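Local coordinates for endo-polygalacturonase (Pectobacterium carotovorum subsp. carotovorum, PDB 1BHE), which hydrolyses the alpha-1,4-galacturonosyl linkages of polygalacturonic acid and thereby takes part in the maceration and soft-rotting of plant tissue, at residues 12-26 with 40-54. Sequence-based numbering, arbitrary orientation.
Sequences PSSCTTLKADSSTAT and KAVRLSAGSTSVFLS
Ala20 sets its methyl squarely on the Phe52 ring: CB of Ala20 stands 3.7 Å from the Phe52 ring centroid and 13° off the ring normal, a CH-pi contact. Leu44 CG backs the opposite face, offset toward the rim, while Ala25 CB meets the edge in plane, 3.9 Å from Phe52 CD2; aliphatic groups thus meet the ring on both faces and at its edge. Leu18 extends this apolar side. With its CG anti to the carbonyl carbon (chi1 -53°), it sets CD1 against both Val42 CG1 and Leu44 CD1, the latter 3.9 Å from Leu18 CD1, and Ile29 and Ala32 of helix 26-33 pack on it too. Strands 16-19 and 41-45 run parallel, slightly askew, their axes approaching to 4.8 Å. Leu18 both donates and accepts: its N reaches Arg43 O at 2.8 Å with a nearly straight N-H...O angle of 174°, and its O takes the Ser45 N-H. This pairing of 14-19 with 41-45, which in turn pairs with 64-67, belongs to the N-terminal end of the right-handed parallel beta-helix of family 28 glycosidases, where helix 26-33 caps the coil. On the other face Thr17 and Arg43 lie side by side, and Thr17 CG2 touches Ser45 OG at 3.5 Å; Asp68 forms a salt bridge with Arg43 NE and a hydrogen bond with Ser45 OG. Packing gives way to polar, partly hydrated contacts at the turn 47-50. There Thr49 OG1 donates to Asp21 O over 2.8 Å from above the carbonyl plane, and one water lies within hydrogen-bonding distance of both Asp21 O and Val51 O. A second water spans Ser22 OG and Ser48 OG among exposed residues. Nearby, Asp21 OD1 receives both the N and OG of Ser23 from one face of its carboxylate, the backbone bond (2.9 Å from Ser23 N to Asp21 OD1) closing an Asx turn.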
loop_
_atom_site.group_PDB
_atom_site.type_symbol
_atom_site.label_atom_id
_atom_site.label_comp_id
_atom_site.label_asym_id
_atom_site.label_seq_id
_atom_site.Cartn_x
_atom_site.Cartn_y
_atom_site.Cartn_z
ATOM N N PRO A 12 12.616 18.649 4.292
ATOM C CA PRO A 12 13.013 19.832 3.559
ATOM C C PRO A 12 12.585 21.123 4.240
ATOM O O PRO A 12 11.627 21.161 5.017
ATOM C CB PRO A 12 12.300 19.717 2.215
ATOM C CG PRO A 12 11.796 18.320 2.122
ATOM C CD PRO A 12 11.633 17.832 3.536
ATOM N N SER A 13 13.307 22.196 3.927
ATOM C CA SER A 13 12.950 23.520 4.443
ATOM C C SER A 13 11.742 23.980 3.632
ATOM O O SER A 13 11.531 23.485 2.513
ATOM C CB SER A 13 14.117 24.488 4.325
ATOM O OG SER A 13 14.239 24.957 2.989
ATOM N N SER A 14 10.914 24.860 4.178
ATOM C CA SER A 14 9.714 25.286 3.472
ATOM C C SER A 14 9.991 26.386 2.459
ATOM O O SER A 14 10.812 27.278 2.713
ATOM C CB SER A 14 8.681 25.791 4.491
ATOM O OG SER A 14 9.223 26.933 5.140
ATOM N N CYS A 15 9.287 26.351 1.334
ATOM C CA CYS A 15 9.391 27.410 0.338
ATOM C C CYS A 15 8.346 28.488 0.628
ATOM O O CYS A 15 8.546 29.683 0.421
ATOM C CB CYS A 15 9.149 26.908 -1.083
ATOM S SG CYS A 15 7.588 26.024 -1.354
ATOM N N THR A 16 7.193 28.018 1.077
ATOM C CA THR A 16 6.019 28.826 1.370
ATOM C C THR A 16 5.281 28.217 2.559
ATOM O O THR A 16 5.307 26.994 2.731
ATOM C CB THR A 16 5.061 28.818 0.159
ATOM O OG1 THR A 16 5.667 29.465 -0.974
ATOM C CG2 THR A 16 3.747 29.525 0.444
ATOM N N THR A 17 4.641 29.048 3.373
ATOM C CA THR A 17 3.875 28.536 4.508
ATOM C C THR A 17 2.430 29.010 4.372
ATOM O O THR A 17 2.202 30.204 4.163
ATOM C CB THR A 17 4.464 28.947 5.861
ATOM O OG1 THR A 17 5.796 28.422 5.974
ATOM C CG2 THR A 17 3.634 28.390 7.013
ATOM N N LEU A 18 1.486 28.082 4.429
ATOM C CA LEU A 18 0.071 28.384 4.309
ATOM C C LEU A 18 -0.623 28.123 5.646
ATOM O O LEU A 18 -0.206 27.239 6.386
ATOM C CB LEU A 18 -0.608 27.550 3.217
ATOM C CG LEU A 18 0.019 27.563 1.819
ATOM C CD1 LEU A 18 -0.613 26.489 0.940
ATOM C CD2 LEU A 18 -0.107 28.931 1.159
ATOM N N LYS A 19 -1.621 28.936 5.982
ATOM C CA LYS A 19 -2.346 28.793 7.243
ATOM C C LYS A 19 -3.798 28.425 6.958
ATOM O O LYS A 19 -4.445 29.036 6.109
ATOM C CB LYS A 19 -2.231 30.074 8.082
ATOM C CG LYS A 19 -0.809 30.317 8.571
ATOM C CD LYS A 19 -0.712 31.348 9.685
ATOM C CE LYS A 19 0.749 31.653 9.998
ATOM N NZ LYS A 19 0.918 32.942 10.732
ATOM N N ALA A 20 -4.283 27.357 7.586
ATOM C CA ALA A 20 -5.620 26.852 7.300
ATOM C C ALA A 20 -6.725 27.762 7.830
ATOM O O ALA A 20 -6.610 28.292 8.926
ATOM C CB ALA A 20 -5.803 25.464 7.901
ATOM N N ASP A 21 -7.802 27.882 7.072
ATOM C CA ASP A 21 -8.987 28.626 7.480
ATOM C C ASP A 21 -10.212 27.764 7.169
ATOM O O ASP A 21 -10.069 26.536 7.124
ATOM C CB ASP A 21 -9.084 29.986 6.810
ATOM C CG ASP A 21 -8.956 29.958 5.302
ATOM O OD1 ASP A 21 -9.438 29.017 4.639
ATOM O OD2 ASP A 21 -8.357 30.924 4.777
ATOM N N SER A 22 -11.377 28.356 6.948
ATOM C CA SER A 22 -12.564 27.561 6.665
ATOM C C SER A 22 -12.912 27.449 5.188
ATOM O O SER A 22 -13.919 26.813 4.867
ATOM C CB SER A 22 -13.755 28.136 7.448
ATOM O OG SER A 22 -13.471 28.119 8.841
ATOM N N SER A 23 -12.104 28.013 4.297
ATOM C CA SER A 23 -12.381 27.957 2.864
ATOM C C SER A 23 -11.807 26.715 2.189
ATOM O O SER A 23 -10.976 26.021 2.766
ATOM C CB SER A 23 -11.770 29.201 2.191
ATOM O OG SER A 23 -10.352 29.060 2.132
ATOM N N THR A 24 -12.226 26.441 0.957
ATOM C CA THR A 24 -11.674 25.328 0.179
ATOM C C THR A 24 -10.239 25.682 -0.195
ATOM O O THR A 24 -9.991 26.780 -0.695
ATOM C CB THR A 24 -12.537 25.049 -1.057
ATOM O OG1 THR A 24 -13.783 24.478 -0.615
ATOM C CG2 THR A 24 -11.878 24.094 -2.036
ATOM N N ALA A 25 -9.291 24.792 0.063
ATOM C CA ALA A 25 -7.884 25.069 -0.160
ATOM C C ALA A 25 -7.246 24.543 -1.434
ATOM O O ALA A 25 -6.064 24.847 -1.655
ATOM C CB ALA A 25 -7.114 24.475 1.032
ATOM N N THR A 26 -7.953 23.802 -2.276
ATOM C CA THR A 26 -7.334 23.199 -3.454
ATOM C C THR A 26 -6.436 24.119 -4.263
ATOM O O THR A 26 -5.245 23.835 -4.451
ATOM C CB THR A 26 -8.417 22.606 -4.381
ATOM O OG1 THR A 26 -9.417 21.993 -3.553
ATOM C CG2 THR A 26 -7.809 21.577 -5.319
ATOM N N LYS A 40 12.580 22.055 -1.741
ATOM C CA LYS A 40 11.842 22.641 -0.629
ATOM C C LYS A 40 10.415 22.111 -0.604
ATOM O O LYS A 40 9.992 21.379 -1.500
ATOM C CB LYS A 40 11.862 24.172 -0.730
ATOM C CG LYS A 40 13.262 24.755 -0.569
ATOM C CD LYS A 40 13.220 26.257 -0.328
ATOM C CE LYS A 40 14.617 26.856 -0.354
ATOM N NZ LYS A 40 14.629 28.235 0.224
ATOM N N ALA A 41 9.658 22.494 0.428
ATOM C CA ALA A 41 8.293 21.997 0.550
ATOM C C ALA A 41 7.276 23.093 0.855
ATOM O O ALA A 41 7.628 24.092 1.475
ATOM C CB ALA A 41 8.238 20.995 1.708
ATOM N N VAL A 42 6.041 22.864 0.433
ATOM C CA VAL A 42 4.948 23.781 0.765
ATOM C C VAL A 42 4.554 23.346 2.181
ATOM O O VAL A 42 4.303 22.153 2.374
ATOM C CB VAL A 42 3.760 23.690 -0.194
ATOM C CG1 VAL A 42 2.494 24.348 0.337
ATOM C CG2 VAL A 42 4.172 24.320 -1.525
ATOM N N ARG A 43 4.579 24.269 3.130
ATOM C CA ARG A 43 4.274 23.935 4.520
ATOM C C ARG A 43 2.832 24.278 4.881
ATOM O O ARG A 43 2.351 25.379 4.629
ATOM C CB ARG A 43 5.250 24.674 5.450
ATOM C CG ARG A 43 5.039 24.375 6.927
ATOM C CD ARG A 43 6.078 25.022 7.834
ATOM N NE ARG A 43 5.755 24.800 9.243
ATOM C CZ ARG A 43 6.273 25.429 10.289
ATOM N NH1 ARG A 43 7.217 26.349 10.136
ATOM N NH2 ARG A 43 5.864 25.121 11.518
ATOM N N LEU A 44 2.127 23.311 5.446
ATOM C CA LEU A 44 0.734 23.447 5.844
ATOM C C LEU A 44 0.652 23.592 7.368
ATOM O O LEU A 44 0.872 22.646 8.124
ATOM C CB LEU A 44 -0.054 22.235 5.359
ATOM C CG LEU A 44 -0.788 22.263 4.023
ATOM C CD1 LEU A 44 -0.192 23.165 2.964
ATOM C CD2 LEU A 44 -0.924 20.841 3.469
ATOM N N SER A 45 0.379 24.816 7.796
ATOM C CA SER A 45 0.285 25.161 9.206
ATOM C C SER A 45 -1.128 25.590 9.593
ATOM O O SER A 45 -1.998 25.808 8.754
ATOM C CB SER A 45 1.260 26.303 9.518
ATOM O OG SER A 45 2.601 25.906 9.299
ATOM N N ALA A 46 -1.355 25.690 10.901
ATOM C CA ALA A 46 -2.660 26.081 11.416
ATOM C C ALA A 46 -2.907 27.580 11.264
ATOM O O ALA A 46 -1.987 28.391 11.316
ATOM C CB ALA A 46 -2.750 25.725 12.897
ATOM N N GLY A 47 -4.166 27.945 11.087
ATOM C CA GLY A 47 -4.575 29.351 10.970
ATOM C C GLY A 47 -5.759 29.513 11.942
ATOM O O GLY A 47 -5.674 29.026 13.070
ATOM N N SER A 48 -6.911 29.886 11.393
ATOM C CA SER A 48 -8.156 29.897 12.169
ATOM C C SER A 48 -8.647 28.472 12.386
ATOM O O SER A 48 -9.382 28.162 13.333
ATOM C CB SER A 48 -9.209 30.767 11.504
ATOM O OG SER A 48 -9.380 30.440 10.139
ATOM N N THR A 49 -8.254 27.554 11.495
ATOM C CA THR A 49 -8.551 26.139 11.668
ATOM C C THR A 49 -7.225 25.379 11.518
ATOM O O THR A 49 -6.181 25.997 11.303
ATOM C CB THR A 49 -9.547 25.533 10.672
ATOM O OG1 THR A 49 -8.898 25.438 9.393
ATOM C CG2 THR A 49 -10.826 26.348 10.556
ATOM N N SER A 50 -7.290 24.059 11.638
ATOM C CA SER A 50 -6.098 23.234 11.477
ATOM C C SER A 50 -6.352 22.218 10.363
ATOM O O SER A 50 -5.677 21.199 10.279
ATOM C CB SER A 50 -5.777 22.510 12.783
ATOM O OG SER A 50 -6.825 21.590 13.074
ATOM N N VAL A 51 -7.382 22.480 9.556
ATOM C CA VAL A 51 -7.775 21.553 8.497
ATOM C C VAL A 51 -7.764 22.223 7.128
ATOM O O VAL A 51 -8.439 23.234 6.914
ATOM C CB VAL A 51 -9.186 20.973 8.744
ATOM C CG1 VAL A 51 -9.599 20.016 7.624
ATOM C CG2 VAL A 51 -9.288 20.241 10.076
ATOM N N PHE A 52 -6.997 21.675 6.198
ATOM C CA PHE A 52 -6.986 22.114 4.809
ATOM C C PHE A 52 -7.917 21.172 4.031
ATOM O O PHE A 52 -7.618 19.980 3.931
ATOM C CB PHE A 52 -5.592 22.086 4.196
ATOM C CG PHE A 52 -4.648 23.150 4.686
ATOM C CD1 PHE A 52 -3.851 22.931 5.792
ATOM C CD2 PHE A 52 -4.558 24.364 4.022
ATOM C CE1 PHE A 52 -2.980 23.906 6.242
ATOM C CE2 PHE A 52 -3.688 25.350 4.466
ATOM C CZ PHE A 52 -2.897 25.116 5.573
ATOM N N LEU A 53 -9.036 21.695 3.559
ATOM C CA LEU A 53 -10.012 20.888 2.816
ATOM C C LEU A 53 -9.727 21.050 1.329
ATOM O O LEU A 53 -9.744 22.177 0.820
ATOM C CB LEU A 53 -11.424 21.334 3.184
ATOM C CG LEU A 53 -12.579 20.356 2.981
ATOM C CD1 LEU A 53 -12.332 19.024 3.677
ATOM C CD2 LEU A 53 -13.882 20.967 3.487
ATOM N N SER A 54 -9.421 19.956 0.637
ATOM C CA SER A 54 -9.012 20.057 -0.762
ATOM C C SER A 54 -9.443 18.883 -1.628
ATOM O O SER A 54 -9.715 17.786 -1.155
ATOM C CB SER A 54 -7.467 20.123 -0.768
ATOM O OG SER A 54 -6.913 20.049 -2.067
HETATM O O HOH W 1 -11.052 24.019 6.933
HETATM O O HOH W 2 -12.115 30.109 10.080
HETATM O O HOH W 3 -9.420 24.414 4.100
#